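Local coordinates for bifunctional protein PutA (Bdellovibrio bacteriovorus, PDB 5UR2) that probably oxidises L-glutamate gamma-semialdehyde to L-glutamate with NAD+ and, as a bifunctional PutA, also carries proline dehydrogenase activity on a flavin-binding barrel, at residues K919-R931 against H941-K954. Residues are numbered along the deposited sequence; the frame is centred on the assembly and turned at random.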
loop_
_atom_site.group_PDB
_atom_site.type_symbol
_atom_site.label_atom_id
_atom_site.label_comp_id
_atom_site.label_asym_id
_atom_site.label_seq_id
_atom_site.Cartn_x
_atom_site.Cartn_y
_atom_site.Cartn_z
ATOM N N LYS B 919 -22.318 -11.399 -3.183
ATOM C CA LYS B 919 -20.950 -10.913 -3.032
ATOM C C LYS B 919 -20.118 -11.206 -4.271
ATOM O O LYS B 919 -19.342 -10.360 -4.719
ATOM C CB LYS B 919 -20.299 -11.526 -1.800
ATOM C CG LYS B 919 -20.706 -10.871 -0.490
ATOM C CD LYS B 919 -20.126 -11.696 0.646
ATOM C CE LYS B 919 -20.478 -11.157 2.006
ATOM N NZ LYS B 919 -20.106 -12.174 3.038
ATOM N N GLU B 920 -20.275 -12.391 -4.847
ATOM C CA GLU B 920 -19.442 -12.780 -5.975
ATOM C C GLU B 920 -19.988 -12.320 -7.319
ATOM O O GLU B 920 -19.235 -12.332 -8.293
ATOM C CB GLU B 920 -19.250 -14.306 -6.016
ATOM C CG GLU B 920 -18.404 -14.863 -4.871
ATOM N N GLU B 921 -21.277 -11.974 -7.420
ATOM C CA GLU B 921 -21.893 -11.731 -8.724
ATOM C C GLU B 921 -22.490 -10.342 -8.921
ATOM O O GLU B 921 -22.724 -9.958 -10.070
ATOM C CB GLU B 921 -23.003 -12.760 -9.003
ATOM C CG GLU B 921 -22.547 -14.196 -9.007
ATOM C CD GLU B 921 -23.717 -15.165 -9.107
ATOM O OE1 GLU B 921 -24.653 -14.882 -9.890
ATOM O OE2 GLU B 921 -23.721 -16.195 -8.388
ATOM N N LEU B 922 -22.784 -9.594 -7.863
ATOM C CA LEU B 922 -23.345 -8.263 -8.052
ATOM C C LEU B 922 -22.225 -7.315 -8.454
ATOM O O LEU B 922 -21.258 -7.156 -7.704
ATOM C CB LEU B 922 -24.039 -7.776 -6.781
ATOM C CG LEU B 922 -24.752 -6.432 -6.925
ATOM C CD1 LEU B 922 -25.768 -6.499 -8.067
ATOM C CD2 LEU B 922 -25.440 -6.073 -5.611
ATOM N N GLU B 923 -22.355 -6.681 -9.626
ATOM C CA GLU B 923 -21.286 -5.841 -10.187
ATOM C C GLU B 923 -21.445 -4.397 -9.704
ATOM O O GLU B 923 -22.019 -3.539 -10.378
ATOM C CB GLU B 923 -21.300 -5.936 -11.711
ATOM C CG GLU B 923 -20.983 -7.354 -12.231
ATOM C CD GLU B 923 -21.417 -7.583 -13.688
ATOM O OE1 GLU B 923 -22.108 -6.709 -14.264
ATOM O OE2 GLU B 923 -21.056 -8.640 -14.261
ATOM N N VAL B 924 -20.902 -4.119 -8.512
ATOM C CA VAL B 924 -20.926 -2.780 -7.923
ATOM C C VAL B 924 -19.614 -2.509 -7.189
ATOM O O VAL B 924 -18.901 -3.424 -6.776
ATOM C CB VAL B 924 -22.110 -2.576 -6.944
ATOM C CG1 VAL B 924 -23.461 -2.624 -7.683
ATOM C CG2 VAL B 924 -22.050 -3.621 -5.812
ATOM N N GLY B 925 -19.295 -1.223 -7.030
ATOM C CA GLY B 925 -18.095 -0.862 -6.294
ATOM C C GLY B 925 -18.286 -0.826 -4.795
ATOM O O GLY B 925 -17.321 -0.984 -4.045
ATOM N N ASN B 926 -19.510 -0.586 -4.336
ATOM C CA ASN B 926 -19.845 -0.609 -2.916
ATOM C C ASN B 926 -21.045 -1.520 -2.746
ATOM O O ASN B 926 -22.160 -1.173 -3.159
ATOM C CB ASN B 926 -20.139 0.784 -2.367
ATOM C CG ASN B 926 -18.879 1.561 -2.063
ATOM O OD1 ASN B 926 -18.291 2.205 -2.939
ATOM N ND2 ASN B 926 -18.447 1.492 -0.814
ATOM N N LEU B 927 -20.798 -2.686 -2.162
ATOM C CA LEU B 927 -21.795 -3.722 -1.964
ATOM C C LEU B 927 -22.184 -3.751 -0.493
ATOM O O LEU B 927 -21.311 -3.752 0.381
ATOM C CB LEU B 927 -21.235 -5.074 -2.395
ATOM C CG LEU B 927 -22.189 -6.226 -2.641
ATOM C CD1 LEU B 927 -21.624 -7.113 -3.770
ATOM C CD2 LEU B 927 -22.399 -7.003 -1.379
ATOM N N TYR B 928 -23.483 -3.801 -0.217
ATOM C CA TYR B 928 -23.971 -3.810 1.157
ATOM C C TYR B 928 -24.839 -5.029 1.405
ATOM O O TYR B 928 -25.660 -5.400 0.559
ATOM C CB TYR B 928 -24.768 -2.531 1.483
ATOM C CG TYR B 928 -23.921 -1.294 1.399
ATOM C CD1 TYR B 928 -23.177 -0.874 2.493
ATOM C CD2 TYR B 928 -23.834 -0.561 0.213
ATOM C CE1 TYR B 928 -22.380 0.239 2.426
ATOM C CE2 TYR B 928 -23.051 0.566 0.139
ATOM C CZ TYR B 928 -22.327 0.960 1.253
ATOM O OH TYR B 928 -21.542 2.074 1.200
ATOM N N VAL B 929 -24.677 -5.633 2.580
ATOM C CA VAL B 929 -25.475 -6.783 2.996
ATOM C C VAL B 929 -26.225 -6.412 4.268
ATOM O O VAL B 929 -25.610 -6.036 5.278
ATOM C CB VAL B 929 -24.610 -8.039 3.189
ATOM C CG1 VAL B 929 -25.454 -9.218 3.648
ATOM C CG2 VAL B 929 -23.912 -8.384 1.882
ATOM N N ASN B 930 -27.555 -6.470 4.197
ATOM C CA ASN B 930 -28.436 -6.303 5.354
ATOM C C ASN B 930 -28.321 -4.918 5.990
ATOM O O ASN B 930 -28.502 -4.771 7.202
ATOM C CB ASN B 930 -28.204 -7.408 6.387
ATOM C CG ASN B 930 -28.831 -8.735 5.949
ATOM O OD1 ASN B 930 -29.824 -8.735 5.216
ATOM N ND2 ASN B 930 -28.279 -9.856 6.413
ATOM N N ARG B 931 -28.097 -3.893 5.162
ATOM C CA ARG B 931 -28.212 -2.499 5.585
ATOM C C ARG B 931 -28.455 -1.636 4.352
ATOM O O ARG B 931 -28.397 -2.117 3.223
ATOM C CB ARG B 931 -26.966 -2.047 6.344
ATOM C CG ARG B 931 -25.646 -2.378 5.645
ATOM C CD ARG B 931 -24.597 -1.332 6.007
ATOM N NE ARG B 931 -24.878 -0.075 5.329
ATOM C CZ ARG B 931 -24.267 1.081 5.569
ATOM N NH1 ARG B 931 -23.324 1.165 6.499
ATOM N NH2 ARG B 931 -24.620 2.166 4.882
ATOM N N HIS B 941 -16.072 2.777 4.429
ATOM C CA HIS B 941 -16.653 2.325 3.159
ATOM C C HIS B 941 -16.073 3.136 2.002
ATOM O O HIS B 941 -16.754 3.993 1.419
ATOM C CB HIS B 941 -18.183 2.449 3.177
ATOM C CG HIS B 941 -18.787 2.281 4.530
ATOM N ND1 HIS B 941 -19.183 3.351 5.301
ATOM C CD2 HIS B 941 -19.105 1.169 5.236
ATOM C CE1 HIS B 941 -19.693 2.906 6.439
ATOM N NE2 HIS B 941 -19.656 1.584 6.424
ATOM N N PRO B 942 -14.823 2.877 1.627
ATOM C CA PRO B 942 -14.218 3.635 0.522
ATOM C C PRO B 942 -15.120 3.576 -0.703
ATOM O O PRO B 942 -15.595 2.506 -1.098
ATOM C CB PRO B 942 -12.883 2.918 0.298
ATOM C CG PRO B 942 -12.560 2.329 1.642
ATOM C CD PRO B 942 -13.905 1.841 2.145
ATOM N N PHE B 943 -15.390 4.740 -1.285
ATOM C CA PHE B 943 -16.568 4.925 -2.124
ATOM C C PHE B 943 -16.201 5.180 -3.584
ATOM O O PHE B 943 -15.399 6.069 -3.885
ATOM C CB PHE B 943 -17.423 6.075 -1.585
ATOM C CG PHE B 943 -18.692 6.275 -2.357
ATOM C CD1 PHE B 943 -19.784 5.445 -2.145
ATOM C CD2 PHE B 943 -18.772 7.255 -3.335
ATOM C CE1 PHE B 943 -20.949 5.596 -2.870
ATOM C CE2 PHE B 943 -19.939 7.414 -4.072
ATOM C CZ PHE B 943 -21.033 6.582 -3.834
ATOM N N GLY B 944 -16.825 4.451 -4.486
ATOM C CA GLY B 944 -16.563 4.617 -5.906
ATOM C C GLY B 944 -16.844 3.330 -6.640
ATOM O O GLY B 944 -16.905 2.243 -6.063
ATOM N N GLY B 945 -17.032 3.454 -7.952
ATOM C CA GLY B 945 -17.446 2.302 -8.731
ATOM C C GLY B 945 -16.954 2.284 -10.164
ATOM O O GLY B 945 -16.095 3.081 -10.553
ATOM N N PHE B 946 -17.496 1.377 -10.964
ATOM C CA PHE B 946 -16.955 1.187 -12.299
ATOM C C PHE B 946 -18.078 1.209 -13.332
ATOM O O PHE B 946 -19.113 1.839 -13.093
ATOM C CB PHE B 946 -16.111 -0.109 -12.358
ATOM C CG PHE B 946 -16.704 -1.300 -11.612
ATOM C CD1 PHE B 946 -16.507 -1.448 -10.241
ATOM C CD2 PHE B 946 -17.395 -2.300 -12.299
ATOM C CE1 PHE B 946 -17.032 -2.545 -9.545
ATOM C CE2 PHE B 946 -17.932 -3.406 -11.611
ATOM C CZ PHE B 946 -17.737 -3.527 -10.223
ATOM N N LYS B 947 -17.883 0.535 -14.474
ATOM C CA LYS B 947 -18.709 0.758 -15.656
ATOM C C LYS B 947 -18.790 2.268 -15.851
ATOM O O LYS B 947 -17.775 2.951 -15.678
ATOM C CB LYS B 947 -20.084 0.109 -15.506
ATOM C CG LYS B 947 -20.054 -1.434 -15.483
ATOM C CD LYS B 947 -21.471 -2.034 -15.558
ATOM C CE LYS B 947 -21.457 -3.551 -15.336
ATOM N NZ LYS B 947 -22.828 -4.219 -15.294
ATOM N N MET B 948 -19.980 2.817 -16.118
ATOM C CA MET B 948 -20.111 4.258 -16.340
ATOM C C MET B 948 -20.258 5.074 -15.041
ATOM O O MET B 948 -20.578 6.267 -15.113
ATOM C CB MET B 948 -21.285 4.551 -17.289
ATOM C CG MET B 948 -21.127 3.958 -18.703
ATOM S SD MET B 948 -19.558 4.394 -19.520
ATOM C CE MET B 948 -19.797 6.145 -19.666
ATOM N N SER B 949 -19.993 4.484 -13.873
ATOM C CA SER B 949 -20.020 5.220 -12.611
ATOM C C SER B 949 -18.720 5.953 -12.299
ATOM O O SER B 949 -18.697 6.748 -11.356
ATOM C CB SER B 949 -20.353 4.286 -11.440
ATOM O OG SER B 949 -21.665 3.783 -11.584
ATOM N N GLY B 950 -17.650 5.713 -13.032
ATOM C CA GLY B 950 -16.452 6.511 -12.866
ATOM C C GLY B 950 -15.195 5.762 -13.257
ATOM O O GLY B 950 -15.241 4.666 -13.807
ATOM N N ILE B 951 -14.065 6.417 -12.997
ATOM C CA ILE B 951 -12.740 5.829 -13.152
ATOM C C ILE B 951 -11.777 6.564 -12.222
ATOM O O ILE B 951 -11.817 7.794 -12.118
ATOM C CB ILE B 951 -12.256 5.861 -14.616
ATOM C CG1 ILE B 951 -10.887 5.166 -14.726
ATOM C CG2 ILE B 951 -12.213 7.288 -15.140
ATOM C CD1 ILE B 951 -10.698 4.296 -15.962
ATOM N N GLY B 952 -10.942 5.799 -11.507
ATOM C CA GLY B 952 -9.886 6.347 -10.675
ATOM C C GLY B 952 -10.320 7.020 -9.385
ATOM O O GLY B 952 -9.488 7.668 -8.736
ATOM N N SER B 953 -11.589 6.893 -8.984
ATOM C CA SER B 953 -12.117 7.589 -7.808
ATOM C C SER B 953 -12.644 6.564 -6.812
ATOM O O SER B 953 -13.764 6.067 -6.955
ATOM C CB SER B 953 -13.222 8.574 -8.199
ATOM O OG SER B 953 -13.730 9.257 -7.068
ATOM N N LYS B 954 -11.837 6.242 -5.808
ATOM C CA LYS B 954 -12.260 5.440 -4.669
ATOM C C LYS B 954 -11.946 6.261 -3.409
ATOM O O LYS B 954 -10.924 6.043 -2.754
ATOM C CB LYS B 954 -11.555 4.090 -4.694
ATOM C CG LYS B 954 -12.185 3.051 -3.802
ATOM C CD LYS B 954 -13.642 2.818 -4.164
ATOM C CE LYS B 954 -14.094 1.419 -3.725
ATOM N NZ LYS B 954 -15.598 1.318 -3.772
#
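Lys954 and Asn926 meet from opposite directions and tie the two segments together. Lys954 NZ donates to Gly925 O at 2.9 Å, from above the carbonyl plane, and makes a weak bond to Asn926 OD1. The same ammonium also binds Pro942 O and Gly944 O, so backbone carbonyls of both segments surround the charge. A bend at chi2 (58°) in the lysine chain brings it there. The Asn926 amide is held at both ends. Its OD1 takes Gly944 N at 3.1 Å, nearly end-on to the C=O, and its ND2 gives to Pro942 O at 3.0 Å. ND2 and Lys954 NZ reach Pro942 O from opposite faces of its plane. Farther along, the extended Lys947 chain forms a salt bridge from NZ to Glu923 OE1 at 2.8 Å.

Between these polar sites the backbones pack closely, with Gly925 CA 3.3 Å from Gly944 O in a CA-H...O contact. Gly925 has no side chain, and its CA comes within 4.0 Å of Gly945 CA. CE1 and CZ of Phe946 touch the backbone of Glu923 to Gly925, with CE1 3.5 Å from Val924 O. Tyr928 CE1 sits over the Arg931 guanidinium. Arg931 NH1 forms a salt bridge with Glu623 of the second subunit, and His941 NE2 a hydrogen bond with the same carboxylate.

Phe943 touches Glu746, a predicted active-site residue. Strand 926-929 runs parallel to strand 901-908 and also pairs with a strand of the second subunit, continuing the sheet across the interface.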